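Local coordinates for putative TetR-family transcriptional regulator (Rhodococcus sp., PDB 2G3B), which probably binds regulatory DNA through an N-terminal helix-turn-helix domain and represses transcription, as TetR-family regulators do, at residues A53-I58 with L99-L104; E93-S98 with G164-K169; R79-L84 with H179-I184; A124-I129 with T154-V159; R63-E68 with E87-P92. All coordinates share one frame; numbering follows the deposited sequence.

Contact 1: A53-I58 with L99-L104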
# COMPACT_ATOMS: atom_id res chain seq x y z
N ALA A 53 13.87 7.76 -13.28
CA ALA A 53 13.62 9.20 -13.40
C ALA A 53 12.14 9.55 -13.20
O ALA A 53 11.82 10.62 -12.62
CB ALA A 53 14.17 9.73 -14.76
N ALA A 54 11.22 8.67 -13.62
CA ALA A 54 9.78 8.89 -13.39
C ALA A 54 9.42 8.77 -11.90
O ALA A 54 8.65 9.56 -11.38
CB ALA A 54 8.91 7.91 -14.19
N LEU A 55 9.97 7.78 -11.22
CA LEU A 55 9.82 7.74 -9.77
C LEU A 55 10.20 9.09 -9.15
O LEU A 55 9.43 9.65 -8.38
CB LEU A 55 10.67 6.60 -9.21
CG LEU A 55 10.03 5.22 -9.19
CD1 LEU A 55 11.12 4.13 -9.18
CD2 LEU A 55 9.10 5.09 -7.94
N ASN A 56 11.36 9.65 -9.51
CA ASN A 56 11.81 10.90 -8.89
C ASN A 56 10.93 12.11 -9.29
O ASN A 56 10.67 12.99 -8.45
CB ASN A 56 13.27 11.16 -9.21
CG ASN A 56 14.21 10.36 -8.33
OD1 ASN A 56 13.90 10.08 -7.13
ND2 ASN A 56 15.32 9.95 -8.92
N TYR A 57 10.52 12.16 -10.55
CA TYR A 57 9.59 13.17 -11.06
C TYR A 57 8.28 13.22 -10.22
O TYR A 57 7.87 14.28 -9.76
CB TYR A 57 9.29 12.86 -12.52
CG TYR A 57 8.40 13.90 -13.19
CD1 TYR A 57 8.93 15.11 -13.60
CD2 TYR A 57 7.02 13.68 -13.32
CE1 TYR A 57 8.12 16.08 -14.18
CE2 TYR A 57 6.20 14.66 -13.91
CZ TYR A 57 6.77 15.84 -14.34
OH TYR A 57 6.00 16.83 -14.95
N ILE A 58 7.66 12.05 -10.02
CA ILE A 58 6.42 11.89 -9.24
C ILE A 58 6.65 12.37 -7.79
O ILE A 58 5.82 13.11 -7.20
CB ILE A 58 5.97 10.40 -9.30
CG1 ILE A 58 5.51 10.06 -10.75
CG2 ILE A 58 4.87 10.09 -8.32
CD1 ILE A 58 5.54 8.55 -11.04
N LEU A 99 -1.91 7.09 -8.28
CA LEU A 99 -2.07 5.94 -9.12
C LEU A 99 -0.74 5.38 -9.61
O LEU A 99 -0.55 4.16 -9.57
CB LEU A 99 -2.96 6.22 -10.36
CG LEU A 99 -4.42 6.48 -10.07
CD1 LEU A 99 -5.05 7.27 -11.27
CD2 LEU A 99 -5.13 5.09 -9.78
N ALA A 100 0.15 6.25 -10.10
CA ALA A 100 1.46 5.84 -10.65
C ALA A 100 2.32 5.24 -9.54
O ALA A 100 2.88 4.18 -9.72
CB ALA A 100 2.18 7.02 -11.29
N TRP A 101 2.31 5.86 -8.35
CA TRP A 101 3.08 5.32 -7.24
C TRP A 101 2.53 3.96 -6.82
O TRP A 101 3.28 3.04 -6.59
CB TRP A 101 3.03 6.31 -6.05
CG TRP A 101 3.94 5.97 -4.98
CD1 TRP A 101 3.67 5.21 -3.86
CD2 TRP A 101 5.31 6.39 -4.88
NE1 TRP A 101 4.82 5.13 -3.09
CE2 TRP A 101 5.82 5.83 -3.69
CE3 TRP A 101 6.16 7.13 -5.70
CZ2 TRP A 101 7.16 6.05 -3.28
CZ3 TRP A 101 7.48 7.34 -5.30
CH2 TRP A 101 7.96 6.79 -4.08
N ASN A 102 1.21 3.86 -6.67
CA ASN A 102 0.53 2.61 -6.39
C ASN A 102 0.95 1.47 -7.34
O ASN A 102 1.27 0.36 -6.89
CB ASN A 102 -0.99 2.85 -6.52
CG ASN A 102 -1.81 1.84 -5.72
OD1 ASN A 102 -2.46 0.98 -6.29
ND2 ASN A 102 -1.78 1.96 -4.40
N GLU A 103 1.00 1.78 -8.64
CA GLU A 103 1.47 0.83 -9.68
C GLU A 103 2.93 0.43 -9.50
O GLU A 103 3.28 -0.74 -9.54
CB GLU A 103 1.30 1.41 -11.10
CG GLU A 103 -0.16 1.44 -11.57
CD GLU A 103 -0.69 0.04 -11.93
OE1 GLU A 103 0.12 -0.91 -12.15
OE2 GLU A 103 -1.93 -0.08 -12.03
N LEU A 104 3.78 1.41 -9.33
CA LEU A 104 5.21 1.13 -9.11
C LEU A 104 5.48 0.33 -7.86
O LEU A 104 6.33 -0.61 -7.85
CB LEU A 104 5.97 2.44 -9.05
CG LEU A 104 6.00 3.16 -10.41
CD1 LEU A 104 6.18 4.66 -10.21
CD2 LEU A 104 7.07 2.60 -11.38

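Contact 2: E93-S98 with G164-K169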
# COMPACT_ATOMS: atom_id res chain seq x y z
N GLU A 93 -3.62 16.02 -10.60
CA GLU A 93 -2.22 15.66 -10.47
C GLU A 93 -1.93 14.77 -9.27
O GLU A 93 -1.10 13.87 -9.37
CB GLU A 93 -1.31 16.86 -10.37
CG GLU A 93 -1.05 17.59 -11.71
CD GLU A 93 0.25 18.37 -11.65
OE1 GLU A 93 0.77 18.67 -12.72
OE2 GLU A 93 0.76 18.66 -10.52
N VAL A 94 -2.56 15.05 -8.14
CA VAL A 94 -2.37 14.26 -6.93
C VAL A 94 -2.91 12.86 -7.13
O VAL A 94 -2.29 11.90 -6.68
CB VAL A 94 -2.97 14.97 -5.66
CG1 VAL A 94 -2.88 14.10 -4.41
CG2 VAL A 94 -2.22 16.31 -5.40
N VAL A 95 -4.05 12.74 -7.82
CA VAL A 95 -4.65 11.43 -8.05
C VAL A 95 -3.71 10.65 -8.96
O VAL A 95 -3.41 9.46 -8.75
CB VAL A 95 -6.07 11.55 -8.71
CG1 VAL A 95 -6.55 10.22 -9.29
CG2 VAL A 95 -7.09 12.06 -7.68
N GLU A 96 -3.30 11.31 -10.04
CA GLU A 96 -2.38 10.65 -10.97
C GLU A 96 -1.08 10.22 -10.29
O GLU A 96 -0.62 9.11 -10.51
CB GLU A 96 -2.10 11.53 -12.17
CG GLU A 96 -1.32 10.73 -13.21
CD GLU A 96 -0.83 11.60 -14.30
OE1 GLU A 96 0.15 12.32 -14.07
OE2 GLU A 96 -1.48 11.60 -15.36
N ASN A 97 -0.46 11.09 -9.51
CA ASN A 97 0.79 10.73 -8.82
C ASN A 97 0.57 9.49 -7.99
O ASN A 97 1.40 8.60 -7.93
CB ASN A 97 1.16 11.77 -7.72
CG ASN A 97 1.99 12.91 -8.24
OD1 ASN A 97 2.50 12.86 -9.38
ND2 ASN A 97 2.15 13.98 -7.39
N SER A 98 -0.58 9.49 -7.30
CA SER A 98 -0.96 8.40 -6.41
C SER A 98 -1.19 7.07 -7.14
O SER A 98 -0.66 6.03 -6.69
CB SER A 98 -2.15 8.87 -5.58
OG SER A 98 -2.45 7.88 -4.66
N GLY A 164 -3.89 3.18 -1.20
CA GLY A 164 -4.27 1.95 -1.92
C GLY A 164 -5.78 1.71 -1.83
O GLY A 164 -6.41 1.31 -2.81
N ARG A 165 -6.36 1.92 -0.64
CA ARG A 165 -7.81 1.76 -0.46
C ARG A 165 -8.60 2.88 -1.14
O ARG A 165 -9.68 2.67 -1.71
CB ARG A 165 -8.09 1.79 1.05
CG ARG A 165 -7.55 0.51 1.76
CD ARG A 165 -8.25 0.34 3.10
NE ARG A 165 -7.58 -0.75 3.85
CZ ARG A 165 -7.58 -0.84 5.18
NH1 ARG A 165 -8.20 0.12 5.88
NH2 ARG A 165 -6.98 -1.88 5.77
N TRP A 166 -8.03 4.07 -1.08
CA TRP A 166 -8.65 5.26 -1.66
C TRP A 166 -8.81 5.10 -3.17
O TRP A 166 -9.86 5.43 -3.70
CB TRP A 166 -7.75 6.45 -1.36
CG TRP A 166 -8.17 7.79 -1.96
CD1 TRP A 166 -9.39 8.45 -1.82
CD2 TRP A 166 -7.30 8.69 -2.65
NE1 TRP A 166 -9.31 9.69 -2.42
CE2 TRP A 166 -8.06 9.86 -2.96
CE3 TRP A 166 -5.96 8.61 -3.08
CZ2 TRP A 166 -7.50 10.96 -3.67
CZ3 TRP A 166 -5.41 9.66 -3.78
CH2 TRP A 166 -6.19 10.84 -4.09
N LEU A 167 -7.77 4.61 -3.82
CA LEU A 167 -7.78 4.38 -5.25
C LEU A 167 -8.71 3.26 -5.74
O LEU A 167 -9.05 3.23 -6.94
CB LEU A 167 -6.36 4.17 -5.74
CG LEU A 167 -5.39 5.33 -5.56
CD1 LEU A 167 -3.94 4.83 -5.78
CD2 LEU A 167 -5.78 6.52 -6.49
N CYS A 168 -9.08 2.32 -4.86
CA CYS A 168 -10.12 1.29 -5.09
C CYS A 168 -11.53 1.78 -4.75
O CYS A 168 -12.48 0.97 -4.67
CB CYS A 168 -9.88 0.09 -4.11
SG CYS A 168 -8.41 -0.80 -4.41
N LYS A 169 -11.66 3.07 -4.41
CA LYS A 169 -12.88 3.67 -3.88
C LYS A 169 -13.42 3.01 -2.63
O LYS A 169 -14.62 3.07 -2.38
CB LYS A 169 -13.99 3.73 -4.94
CG LYS A 169 -13.53 4.28 -6.30
CD LYS A 169 -13.55 5.79 -6.30
CE LYS A 169 -13.30 6.37 -7.70
NZ LYS A 169 -14.57 6.83 -8.44

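Contact 3: R79-L84 with H179-I184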
# COMPACT_ATOMS: atom_id res chain seq x y z
N ARG A 79 3.51 21.79 9.49
CA ARG A 79 4.32 21.25 8.38
C ARG A 79 4.07 19.77 8.18
O ARG A 79 3.94 19.31 7.04
CB ARG A 79 5.84 21.53 8.56
CG ARG A 79 6.18 23.03 8.47
CD ARG A 79 7.69 23.32 8.52
NE ARG A 79 8.21 23.43 9.88
CZ ARG A 79 8.33 24.56 10.56
NH1 ARG A 79 7.99 25.73 10.01
NH2 ARG A 79 8.80 24.54 11.81
N LEU A 80 4.03 19.03 9.26
CA LEU A 80 3.69 17.61 9.21
C LEU A 80 2.30 17.33 8.69
O LEU A 80 2.10 16.40 7.91
CB LEU A 80 3.76 17.01 10.61
CG LEU A 80 4.96 16.25 11.11
CD1 LEU A 80 4.49 15.54 12.37
CD2 LEU A 80 5.45 15.25 10.07
N THR A 81 1.31 18.09 9.17
CA THR A 81 -0.08 17.93 8.74
C THR A 81 -0.20 18.21 7.25
O THR A 81 -0.83 17.44 6.54
CB THR A 81 -1.01 18.91 9.49
OG1 THR A 81 -0.98 18.60 10.88
CG2 THR A 81 -2.46 18.82 9.00
N ARG A 82 0.37 19.33 6.81
CA ARG A 82 0.30 19.72 5.39
C ARG A 82 0.94 18.65 4.50
O ARG A 82 0.43 18.33 3.42
CB ARG A 82 0.98 21.06 5.18
CG ARG A 82 1.17 21.43 3.69
CD ARG A 82 1.95 22.74 3.54
NE ARG A 82 1.40 23.76 4.43
CZ ARG A 82 2.04 24.27 5.48
NH1 ARG A 82 3.29 23.88 5.75
NH2 ARG A 82 1.43 25.18 6.24
N SER A 83 2.09 18.14 4.94
CA SER A 83 2.79 17.12 4.20
C SER A 83 1.95 15.85 4.03
O SER A 83 1.74 15.40 2.88
CB SER A 83 4.12 16.80 4.86
OG SER A 83 4.60 15.60 4.29
N LEU A 84 1.46 15.30 5.15
CA LEU A 84 0.72 14.04 5.13
C LEU A 84 -0.62 14.18 4.42
O LEU A 84 -0.96 13.34 3.60
CB LEU A 84 0.60 13.40 6.50
CG LEU A 84 2.02 13.15 7.09
CD1 LEU A 84 1.97 12.95 8.58
CD2 LEU A 84 2.72 11.99 6.39
N HIS A 179 -8.51 10.51 8.80
CA HIS A 179 -7.75 9.48 9.59
C HIS A 179 -6.29 9.87 9.75
O HIS A 179 -5.65 9.62 10.80
CB HIS A 179 -7.79 8.10 8.91
CG HIS A 179 -9.16 7.51 8.74
ND1 HIS A 179 -10.24 7.87 9.52
CD2 HIS A 179 -9.63 6.58 7.87
CE1 HIS A 179 -11.31 7.22 9.12
NE2 HIS A 179 -10.96 6.39 8.16
N LEU A 180 -5.73 10.48 8.70
CA LEU A 180 -4.35 10.98 8.78
C LEU A 180 -4.24 12.06 9.84
O LEU A 180 -3.25 12.11 10.59
CB LEU A 180 -3.86 11.55 7.43
CG LEU A 180 -3.44 10.50 6.39
CD1 LEU A 180 -3.25 11.19 5.04
CD2 LEU A 180 -2.16 9.83 6.80
N LEU A 181 -5.25 12.92 9.92
CA LEU A 181 -5.23 13.94 10.99
C LEU A 181 -5.25 13.30 12.33
O LEU A 181 -4.57 13.78 13.24
CB LEU A 181 -6.45 14.86 10.89
CG LEU A 181 -6.47 16.01 9.91
CD1 LEU A 181 -7.90 16.67 9.90
CD2 LEU A 181 -5.38 17.07 10.23
N GLY A 182 -6.08 12.28 12.51
CA GLY A 182 -6.19 11.63 13.87
C GLY A 182 -4.86 10.95 14.20
O GLY A 182 -4.37 11.05 15.33
N ALA A 183 -4.25 10.28 13.22
CA ALA A 183 -2.90 9.69 13.43
C ALA A 183 -1.84 10.70 13.91
O ALA A 183 -1.12 10.45 14.91
CB ALA A 183 -2.44 8.97 12.19
N ILE A 184 -1.77 11.85 13.24
CA ILE A 184 -0.92 12.98 13.66
C ILE A 184 -1.22 13.47 15.03
O ILE A 184 -0.27 13.74 15.80
CB ILE A 184 -1.07 14.20 12.72
CG1 ILE A 184 -0.52 13.86 11.35
CG2 ILE A 184 -0.38 15.47 13.36
CD1 ILE A 184 -1.08 14.71 10.16

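Contact 4: A124-I129 with T154-V159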
# COMPACT_ATOMS: atom_id res chain seq x y z
N ALA A 124 13.84 9.21 0.30
CA ALA A 124 13.82 10.66 0.23
C ALA A 124 12.52 11.24 0.83
O ALA A 124 12.56 12.20 1.59
CB ALA A 124 14.00 11.09 -1.25
N TRP A 125 11.38 10.62 0.54
CA TRP A 125 10.11 11.03 1.12
C TRP A 125 10.14 10.85 2.64
O TRP A 125 9.79 11.76 3.42
CB TRP A 125 8.97 10.20 0.49
CG TRP A 125 7.59 10.45 1.01
CD1 TRP A 125 7.12 11.58 1.67
CD2 TRP A 125 6.47 9.53 0.93
NE1 TRP A 125 5.76 11.37 2.00
CE2 TRP A 125 5.37 10.14 1.57
CE3 TRP A 125 6.34 8.23 0.41
CZ2 TRP A 125 4.11 9.51 1.67
CZ3 TRP A 125 5.10 7.59 0.51
CH2 TRP A 125 4.01 8.22 1.14
N VAL A 126 10.52 9.66 3.05
CA VAL A 126 10.67 9.35 4.49
C VAL A 126 11.55 10.39 5.23
O VAL A 126 11.22 10.84 6.33
CB VAL A 126 11.26 7.93 4.62
CG1 VAL A 126 11.71 7.67 6.10
CG2 VAL A 126 10.17 6.86 4.23
N SER A 127 12.65 10.79 4.60
CA SER A 127 13.60 11.73 5.19
C SER A 127 13.02 13.10 5.44
O SER A 127 13.37 13.75 6.43
CB SER A 127 14.87 11.80 4.31
OG SER A 127 15.87 12.54 4.94
N GLU A 128 12.10 13.57 4.58
CA GLU A 128 11.45 14.87 4.82
C GLU A 128 10.66 14.79 6.09
O GLU A 128 10.67 15.72 6.90
CB GLU A 128 10.45 15.22 3.72
CG GLU A 128 10.98 15.20 2.34
CD GLU A 128 9.83 15.47 1.28
OE1 GLU A 128 8.69 15.81 1.67
OE2 GLU A 128 10.08 15.33 0.08
N ILE A 129 9.97 13.67 6.28
CA ILE A 129 9.16 13.47 7.47
C ILE A 129 10.03 13.25 8.72
O ILE A 129 9.79 13.88 9.76
CB ILE A 129 8.20 12.27 7.31
CG1 ILE A 129 7.18 12.51 6.18
CG2 ILE A 129 7.46 12.01 8.64
CD1 ILE A 129 6.20 13.68 6.50
N THR A 154 6.70 4.68 9.35
CA THR A 154 5.34 4.31 9.68
C THR A 154 4.28 5.28 9.11
O THR A 154 3.27 4.86 8.53
CB THR A 154 5.27 4.14 11.22
OG1 THR A 154 6.11 3.07 11.53
CG2 THR A 154 3.89 3.81 11.67
N MSE A 155 4.51 6.57 9.26
CA MSE A 155 3.54 7.54 8.77
C MSE A 155 3.43 7.50 7.26
O MSE A 155 2.33 7.55 6.72
CB MSE A 155 3.88 8.93 9.23
CG MSE A 155 3.57 9.13 10.69
SE MSE A 155 4.22 10.79 11.40
CE MSE A 155 4.63 11.72 9.75
N THR A 156 4.56 7.40 6.58
CA THR A 156 4.51 7.35 5.11
C THR A 156 3.92 6.03 4.64
O THR A 156 3.22 5.99 3.62
CB THR A 156 5.86 7.59 4.47
OG1 THR A 156 6.78 6.63 4.96
CG2 THR A 156 6.36 9.04 4.77
N ALA A 157 4.23 4.94 5.35
CA ALA A 157 3.61 3.65 5.04
C ALA A 157 2.07 3.71 5.21
O ALA A 157 1.32 3.12 4.40
CB ALA A 157 4.22 2.50 5.89
N LEU A 158 1.61 4.39 6.25
CA LEU A 158 0.17 4.66 6.47
C LEU A 158 -0.47 5.43 5.29
O LEU A 158 -1.52 5.05 4.77
CB LEU A 158 -0.08 5.42 7.81
CG LEU A 158 -1.53 5.90 8.03
CD1 LEU A 158 -2.53 4.63 8.11
CD2 LEU A 158 -1.68 6.84 9.26
N VAL A 159 0.22 6.45 4.80
CA VAL A 159 -0.27 7.15 3.58
C VAL A 159 -0.41 6.18 2.38
O VAL A 159 -1.40 6.18 1.68
CB VAL A 159 0.69 8.34 3.20
CG1 VAL A 159 0.41 8.90 1.75
CG2 VAL A 159 0.64 9.45 4.31

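Contact 5: R63-E68 with E87-P92. With GOL (glycerol), chain E.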
# COMPACT_ATOMS: atom_id res chain seq x y z
N ARG A 63 6.10 16.30 -3.56
CA ARG A 63 6.75 17.30 -2.69
C ARG A 63 6.20 18.71 -2.80
O ARG A 63 6.00 19.35 -1.78
CB ARG A 63 8.26 17.30 -2.86
CG ARG A 63 8.96 17.91 -1.63
CD ARG A 63 10.44 17.66 -1.62
NE ARG A 63 11.07 18.02 -2.89
CZ ARG A 63 11.45 17.17 -3.83
NH1 ARG A 63 11.31 15.85 -3.66
NH2 ARG A 63 11.98 17.65 -4.96
N ALA A 64 5.95 19.19 -4.02
CA ALA A 64 5.27 20.48 -4.22
C ALA A 64 3.90 20.55 -3.51
O ALA A 64 3.54 21.60 -2.96
CB ALA A 64 5.10 20.77 -5.71
N TYR A 65 3.12 19.46 -3.54
CA TYR A 65 1.83 19.45 -2.83
C TYR A 65 2.05 19.27 -1.32
O TYR A 65 1.24 19.75 -0.52
CB TYR A 65 0.87 18.39 -3.39
CG TYR A 65 0.36 18.71 -4.81
CD1 TYR A 65 1.00 18.21 -5.94
CD2 TYR A 65 -0.76 19.52 -5.00
CE1 TYR A 65 0.54 18.50 -7.24
CE2 TYR A 65 -1.24 19.82 -6.30
CZ TYR A 65 -0.57 19.31 -7.41
OH TYR A 65 -1.03 19.63 -8.69
N ARG A 66 3.15 18.61 -0.93
CA ARG A 66 3.47 18.42 0.50
C ARG A 66 3.85 19.72 1.22
O ARG A 66 3.72 19.84 2.47
CB ARG A 66 4.59 17.39 0.66
CG ARG A 66 4.11 16.03 0.37
CD ARG A 66 5.06 14.97 0.88
NE ARG A 66 6.36 14.91 0.21
CZ ARG A 66 6.68 14.02 -0.74
NH1 ARG A 66 5.79 13.14 -1.17
NH2 ARG A 66 7.90 14.00 -1.24
N SER A 67 4.37 20.68 0.46
CA SER A 67 4.81 21.94 1.04
C SER A 67 3.94 23.13 0.62
O SER A 67 4.21 24.27 1.02
CB SER A 67 6.30 22.18 0.71
OG SER A 67 6.54 22.09 -0.70
N GLU A 68 2.87 22.87 -0.14
CA GLU A 68 1.98 23.95 -0.60
C GLU A 68 1.44 24.78 0.57
O GLU A 68 0.80 24.24 1.48
CB GLU A 68 0.83 23.40 -1.45
CG GLU A 68 0.04 24.50 -2.20
CD GLU A 68 -1.11 23.93 -3.06
OE1 GLU A 68 -1.46 22.75 -2.86
OE2 GLU A 68 -1.65 24.66 -3.93
N GLU A 87 -0.89 14.45 0.30
CA GLU A 87 -0.80 13.18 -0.48
C GLU A 87 -2.13 12.64 -0.99
O GLU A 87 -2.21 11.82 -1.95
CB GLU A 87 -0.17 12.10 0.44
CG GLU A 87 1.22 12.45 1.00
CD GLU A 87 2.30 12.50 -0.10
OE1 GLU A 87 2.13 11.90 -1.17
OE2 GLU A 87 3.33 13.15 0.12
N ILE A 88 -3.19 13.05 -0.31
CA ILE A 88 -4.54 12.54 -0.58
C ILE A 88 -5.50 13.69 -0.74
O ILE A 88 -5.97 14.26 0.23
CB ILE A 88 -5.02 11.46 0.44
CG1 ILE A 88 -4.06 10.26 0.46
CG2 ILE A 88 -6.51 11.04 0.13
CD1 ILE A 88 -4.33 9.27 1.60
N GLN A 89 -5.79 14.01 -2.01
CA GLN A 89 -6.59 15.18 -2.43
C GLN A 89 -7.25 14.86 -3.73
O GLN A 89 -6.67 14.14 -4.54
CB GLN A 89 -5.72 16.46 -2.70
CG GLN A 89 -4.75 16.84 -1.61
CD GLN A 89 -4.13 18.22 -1.85
OE1 GLN A 89 -4.84 19.22 -2.01
NE2 GLN A 89 -2.80 18.27 -1.92
N ASP A 90 -8.47 15.34 -3.90
CA ASP A 90 -9.23 15.20 -5.15
C ASP A 90 -8.77 16.30 -6.12
O ASP A 90 -9.54 17.25 -6.41
CB ASP A 90 -10.73 15.41 -4.90
CG ASP A 90 -11.35 14.31 -4.05
OD1 ASP A 90 -10.84 13.16 -4.08
OD2 ASP A 90 -12.34 14.60 -3.31
N ARG A 91 -7.51 16.23 -6.52
CA ARG A 91 -6.92 17.10 -7.56
C ARG A 91 -6.25 16.19 -8.58
O ARG A 91 -5.66 15.20 -8.23
CB ARG A 91 -5.85 18.02 -7.02
CG ARG A 91 -6.34 18.94 -5.93
CD ARG A 91 -5.53 20.21 -5.96
NE ARG A 91 -4.96 20.49 -4.66
CZ ARG A 91 -4.06 21.43 -4.43
NH1 ARG A 91 -3.61 22.20 -5.43
NH2 ARG A 91 -3.62 21.61 -3.19
N PRO A 92 -6.42 16.51 -9.89
CA PRO A 92 -6.01 15.56 -10.92
C PRO A 92 -4.57 15.10 -10.82
O PRO A 92 -4.33 13.89 -10.94
CB PRO A 92 -6.29 16.32 -12.27
CG PRO A 92 -7.25 17.42 -11.88
CD PRO A 92 -7.07 17.72 -10.40
C1 GOL E . 5.67 9.84 -3.41
O1 GOL E . 6.41 10.92 -2.86
C2 GOL E . 4.19 9.95 -3.07
O2 GOL E . 3.87 11.25 -2.62
C3 GOL E . 3.81 8.88 -2.06
O3 GOL E . 2.46 8.44 -2.12

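Contact 1: A53-I58 with L99-L104
Leu55 and Ile58 of helix 47-66 meet Ala100, Trp101 and Leu104 of helix 92-110 where, in the TetR fold, the long helix that follows the DNA-binding region packs on the regulatory helices. The short axes lie 10.6 Å apart and run at 140°, so the two helices are roughly antiparallel. Leu55 and Leu104 slide past each other in opposite directions, with Leu55 CD2 3.7 Å from Leu104 CD1. The same CD2 touches Trp101 CZ3 at 3.8 Å, the leucine lying at about a right angle to the indole side chain. As in other TetR-family regulators, this is a junction between DNA-binding head and helical body, here made by apolar side chains. Ile58 CD1 rests against Ala100 CB at 3.7 Å and meets Leu104 CD1 tip to tip at 4.0 Å. With Ile58 CG2 anti to the backbone N, that branch approaches Trp101 CE3. Pro117 and Leu118 of helix 115-139 also pack on Leu55, while Ile21 of helix 2-23 touches Leu104.

Contact 2: E93-S98 with G164-K169
Val95 and Ser98, one turn apart on helix 92-110, meet Trp166 and Leu167 at the C-terminal end of helix 148-167. The apolar part is carried by Val95 CG2, which is 3.9 Å from Trp166 CH2 and also approaches CZ2; the valine crosses the indole side chain at about a right angle. The mixed polar and apolar part centres on the Ser98 hydroxyl. Its OG is anti to the backbone N (chi1 -175°), which sets it in the plane of the Trp166 ring at the six-membered edge, 3.6 Å from CZ3. Leu167 CD1 lies at the same 3.6 Å from Ser98 OG, so the oxygen is held between an indole edge and a methyl. CB of Ser98 follows it to Trp166 CZ3 at 3.8 Å. No hydrogen bond joins the two segments: the indole NE1 instead bonds Thr173 OG1 in the next helix, which anchors the polar end of the ring, and Ile88 and Ile171 pack on the same side chain. Leu167 also reaches Val109 of the second subunit. A helix end is thus docked against helix 92-110 in the helical C-terminal domain; right after Trp166 and Leu167 the backbone turns over at Lys169, the C-prime residue (phi 56°) of a Schellman motif in which Lys169 N bonds Trp166 O.

Contact 3: R79-L84 with H179-I184
Leu80, Thr81 and Leu84 of helix 76-86 face Leu180, Leu181 and Ile184 of helix 173-188, the last modelled helix, in an antiparallel pair of the C-terminal domain of this TetR-family protein. The short axes are 10.1 Å apart, their directions differing by 150°. Leu80 comes first, its carbonyl O 4.2 Å from Ile184 CD1. Thr81 follows and does more: its CG2, anti to the backbone N, lies 3.6 Å from Leu181 CD2, while Ile184 CD1 presses on its CA at 3.7 Å. Thr81 OG1 bonds back to Arg77 O in its own helix and meets Ile184 CD1 and CG2, each 4.0 Å away. Leu84 ends the segment, with CD1 3.8 Å from Ile184 CG1. An alanine in place of Ile184 removes CG1, CG2 and CD1 and would probably open a gap against Thr81 and Leu84, leaving Leu84 CD1 without its partner across the contact. Met155 of helix 148-167 and Ile129 of helix 115-139 also pack on Leu84, whose carbonyl O lies 3.5 Å from Leu180 CD1.

Contact 4: A124-I129 with T154-V159
Thr156 of helix 148-167 lies against the indole of Trp125 on helix 115-139, and can be followed outward from CB. Its CB is 3.8 Å from Trp125 CZ2, on the six-membered part of the ring. From there CG2, anti to the carbonyl carbon, stands over one face of the indole in a CH-pi contact, 3.7 Å from the centroid of the five-membered ring and 18° off its normal. The same methyl lies 3.8 Å from Ile129 CG1. The other branch, OG1, touches Val126 CG2 at 3.5 Å; its polar partners are Ala152 O and Val153 O one turn back and Arg165 NH2 of the second subunit. Val159 CG1 lies at the indole edge, near its plane, 3.7 Å from Trp125 CH2. A leucine in place of Trp125 would probably leave the Thr156 methyl without its aromatic face and Val159 CG1 without the ring edge. The short axes cross at 122°; helix 47-66 touches Trp125 through Asn59 and Arg66, and helix 76-86 packs on Ile129.

Contact 5: R63-E68 with E87-P92
Glu68 CG is anti to the backbone N (chi1 -168°) and the chain beyond it is extended, carrying its carboxylate tip to tip onto the guanidinium of Arg91, whose own chain bends at chi3. The salt bridge is uneven: Arg91 NH2 to Glu68 OE1 is very short at 2.5 Å, Arg91 NH1 to Glu68 OE2 weak at 3.5 Å, and the two planes are 36° apart. Gln89 OE1 takes two further bonds from Arg91, each 2.9 Å long, from NE and NH2 side-on; NE lies above the amide plane and NH2 in it. Tyr65 meets this guanidinium with its ring turned 85° to it, CE2 over one face and 3.5 Å from Arg91 NH1. The phenol OH bonds Glu93 OE2. Within the helical regulatory body of this TetR-family protein, these pairs tie the C-terminal end of helix 47-66 to the loop leading into helix 92-110, with Arg91 at the N-cap position. Arg66 NH1 forms a salt bridge to Glu87 OE2, although the place of that oxygen is less sure, and donates to O1 of a glycerol at 2.9 Å. Glycerol O2 donates to Glu87 OE1 at a very short and so doubtful distance. Asn59 OD1 also holds the glycerol, probably from the crystallisation liquor but consistent with a pocket here. Arg66 NH2 pairs with Glu128 of helix 115-139.

Overall arrangement
Contacts 1 to 4 join helices of a mostly helical chain; contact 5 joins the end of helix 47-66 to a loop. Helix 47-66 serves contacts 1 and 5, helix 92-110 contacts 1 and 2, which touch with centres 12 Å apart, and helix 148-167 contacts 2 and 4. Along the chain, contact 5 is nested within contact 1, contact 4 within contact 2, and contact 2 within contact 3. Contacts 1 and 3 are farthest apart, at 22 Å; contacts 2 and 5, like 3 and 4, touch with centres 11 Å apart. Contact 5 also touches contacts 3 and 4. Contacts 1, 2 and 4 reach the second subunit, as does contact 3 through His179, so bundle helices also line the dimer interface, consistent with a dimeric TetR-type regulator.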